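Local coordinates for protein Pcdhgb2 (Mus musculus, PDB 5SZR) that probably mediates calcium-dependent cell adhesion and may help to establish and maintain specific neuronal connections in the brain, at residues C147-N152 against V183-A188. Residues are numbered along the deposited sequence; the frame is centred on the assembly and turned at random.
Sequences CHVLGN and VTIVAA
His-148 carries CG between its backbone N and carbonyl carbon (chi1 68°), and its ring lies side by side with Val-186. CE1 of His-148 sits 3.5 Å from CB of Val-186. The carbonyl O of Val-186 lies at the ring edge, in its plane. That oxygen takes two N-H groups of one residue: the backbone N of His-148 at 3.1 Å and, weakly, ND1 of His-148 at 3.4 Å. CA of Cys-147 adds a C-H...O contact to it. The return bond, Val-186 N to His-148 O, closes the antiparallel hydrogen-bonded pair.

Leu-150 has CG beside its backbone N (chi1 -68°), near Val-186 CG2. Its chi2 of 180° then extends CD1, which touches Thr-184 CG2 and Val-186 CG2, both 3.8 Å away. Leu-150 N gives Thr-184 O a nearly straight bond of 3.2 Å. Beyond it, one water bridges Leu-150 O and Thr-184 N.

Cys-147, Val-149, Ile-185 and Ala-187 occupy the other face, in non-hydrogen-bonded pairs. SG of Cys-147 meets CB of Ala-187 at 3.6 Å. Val-149 and Cys-147 also pack on Leu-157, and Ile-185 on Ile-132, so this face joins the two sheets of extracellular cadherin domain 4, the second of four here.

Strand 145-149 is outermost in its sheet. The His-148 face mixes polar and apolar groups, and a bound mannose lies near Val-186. The weak ND1 contact is consistent with a proton on that ring nitrogen.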
ATOM      1  N   CYS A 147      12.695 -22.139 -26.020  1.00 82.53           N
ATOM      2  CA  CYS A 147      12.391 -20.923 -25.287  1.00 81.22           C
ATOM      3  C   CYS A 147      12.846 -21.028 -23.839  1.00 83.51           C
ATOM      4  O   CYS A 147      12.990 -22.118 -23.279  1.00 85.77           O
ATOM      5  CB  CYS A 147      10.894 -20.623 -25.314  1.00 80.00           C
ATOM      6  SG  CYS A 147      10.234 -20.261 -26.928  1.00 81.67           S
ATOM      7  N   HIS A 148      13.061 -19.861 -23.240  1.00 83.52           N
ATOM      8  CA  HIS A 148      13.297 -19.740 -21.811  1.00 84.12           C
ATOM      9  C   HIS A 148      12.907 -18.330 -21.394  1.00 79.14           C
ATOM     10  O   HIS A 148      12.788 -17.429 -22.228  1.00 77.80           O
ATOM     11  CB  HIS A 148      14.755 -20.045 -21.439  1.00 90.09           C
ATOM     12  CG  HIS A 148      15.735 -19.029 -21.937  1.00 93.95           C
ATOM     13  ND1 HIS A 148      15.617 -18.419 -23.167  1.00 93.95           N
ATOM     14  CD2 HIS A 148      16.850 -18.512 -21.367  1.00 98.04           C
ATOM     15  CE1 HIS A 148      16.620 -17.576 -23.336  1.00 97.14           C
ATOM     16  NE2 HIS A 148      17.381 -17.613 -22.258  1.00100.86           N
ATOM     17  N   VAL A 149      12.698 -18.158 -20.094  1.00 75.86           N
ATOM     18  CA  VAL A 149      12.286 -16.884 -19.518  1.00 70.15           C
ATOM     19  C   VAL A 149      13.502 -16.215 -18.899  1.00 70.80           C
ATOM     20  O   VAL A 149      14.328 -16.875 -18.257  1.00 71.50           O
ATOM     21  CB  VAL A 149      11.174 -17.093 -18.473  1.00 69.76           C
ATOM     22  CG1 VAL A 149      10.846 -15.787 -17.746  1.00 69.70           C
ATOM     23  CG2 VAL A 149       9.935 -17.657 -19.135  1.00 67.88           C
ATOM     24  N   LEU A 150      13.630 -14.908 -19.102  1.00 73.11           N
ATOM     25  CA  LEU A 150      14.682 -14.156 -18.437  1.00 81.36           C
ATOM     26  C   LEU A 150      14.254 -13.775 -17.025  1.00 86.56           C
ATOM     27  O   LEU A 150      13.077 -13.511 -16.759  1.00 79.76           O
ATOM     28  CB  LEU A 150      15.035 -12.898 -19.232  1.00 82.59           C
ATOM     29  CG  LEU A 150      15.710 -13.130 -20.587  1.00 84.13           C
ATOM     30  CD1 LEU A 150      15.997 -11.805 -21.274  1.00 86.13           C
ATOM     31  CD2 LEU A 150      16.989 -13.940 -20.426  1.00 85.77           C
ATOM     32  N   GLY A 151      15.224 -13.759 -16.117  1.00100.10           N
ATOM     33  CA  GLY A 151      14.970 -13.362 -14.748  1.00102.31           C
ATOM     34  C   GLY A 151      14.347 -14.466 -13.914  1.00104.07           C
ATOM     35  O   GLY A 151      14.007 -15.551 -14.391  1.00105.84           O
ATOM     36  N   ASN A 152      14.197 -14.165 -12.625  1.00105.58           N
ATOM     37  CA  ASN A 152      13.634 -15.094 -11.649  1.00106.37           C
ATOM     38  C   ASN A 152      12.597 -14.362 -10.797  1.00103.79           C
ATOM     39  O   ASN A 152      12.750 -14.189  -9.588  1.00104.89           O
ATOM     40  CB  ASN A 152      14.732 -15.704 -10.778  1.00111.85           C
ATOM     41  CG  ASN A 152      14.221 -16.825  -9.898  1.00112.99           C
ATOM     42  OD1 ASN A 152      13.261 -17.515 -10.246  1.00112.21           O
ATOM     43  ND2 ASN A 152      14.858 -17.013  -8.748  1.00116.14           N
ATOM     44  N   VAL A 183       7.604  -9.544 -18.438  1.00 69.22           N
ATOM     45  CA  VAL A 183       8.203 -10.866 -18.589  1.00 67.06           C
ATOM     46  C   VAL A 183       8.689 -11.010 -20.024  1.00 67.13           C
ATOM     47  O   VAL A 183       7.888 -10.970 -20.967  1.00 59.85           O
ATOM     48  CB  VAL A 183       7.208 -11.980 -18.226  1.00 64.89           C
ATOM     49  CG1 VAL A 183       7.887 -13.338 -18.261  1.00 58.03           C
ATOM     50  CG2 VAL A 183       6.602 -11.715 -16.853  1.00 57.39           C
ATOM     51  N   THR A 184      10.000 -11.182 -20.186  1.00 67.13           N
ATOM     52  CA  THR A 184      10.630 -11.311 -21.494  1.00 67.33           C
ATOM     53  C   THR A 184      10.888 -12.783 -21.794  1.00 65.70           C
ATOM     54  O   THR A 184      11.639 -13.447 -21.070  1.00 68.19           O
ATOM     55  CB  THR A 184      11.939 -10.524 -21.552  1.00 70.06           C
ATOM     56  OG1 THR A 184      11.658  -9.119 -21.528  1.00 71.36           O
ATOM     57  CG2 THR A 184      12.706 -10.861 -22.822  1.00 69.85           C
ATOM     58  N   ILE A 185      10.271 -13.288 -22.857  1.00 62.63           N
ATOM     59  CA  ILE A 185      10.463 -14.662 -23.305  1.00 65.24           C
ATOM     60  C   ILE A 185      11.354 -14.637 -24.542  1.00 66.51           C
ATOM     61  O   ILE A 185      11.049 -13.947 -25.521  1.00 65.25           O
ATOM     62  CB  ILE A 185       9.121 -15.349 -23.598  1.00 64.91           C
ATOM     63  CG1 ILE A 185       8.336 -15.543 -22.299  1.00 64.42           C
ATOM     64  CG2 ILE A 185       9.345 -16.676 -24.314  1.00 65.33           C
ATOM     65  CD1 ILE A 185       7.008 -16.231 -22.483  1.00 63.79           C
ATOM     66  N   VAL A 186      12.456 -15.384 -24.498  1.00 67.84           N
ATOM     67  CA  VAL A 186      13.450 -15.402 -25.567  1.00 70.79           C
ATOM     68  C   VAL A 186      13.411 -16.763 -26.248  1.00 73.12           C
ATOM     69  O   VAL A 186      13.372 -17.800 -25.576  1.00 75.07           O
ATOM     70  CB  VAL A 186      14.860 -15.100 -25.031  1.00 72.08           C
ATOM     71  CG1 VAL A 186      15.880 -15.132 -26.160  1.00 73.15           C
ATOM     72  CG2 VAL A 186      14.883 -13.752 -24.326  1.00 71.63           C
ATOM     73  N   ALA A 187      13.423 -16.756 -27.580  1.00 73.11           N
ATOM     74  CA  ALA A 187      13.423 -17.973 -28.382  1.00 71.52           C
ATOM     75  C   ALA A 187      14.598 -17.931 -29.345  1.00 75.62           C
ATOM     76  O   ALA A 187      14.826 -16.912 -30.004  1.00 77.81           O
ATOM     77  CB  ALA A 187      12.107 -18.125 -29.149  1.00 68.08           C
ATOM     78  N   ALA A 188      15.344 -19.032 -29.429  1.00 75.83           N
ATOM     79  CA  ALA A 188      16.536 -19.089 -30.262  1.00 78.67           C
ATOM     80  C   ALA A 188      16.586 -20.414 -31.010  1.00 77.58           C
ATOM     81  O   ALA A 188      16.164 -21.453 -30.491  1.00 76.53           O
ATOM     82  CB  ALA A 188      17.809 -18.905 -29.427  1.00 82.28           C
TER
HETATM   83  O   HOH W   1      11.688 -11.608 -17.904  1.00 54.43           O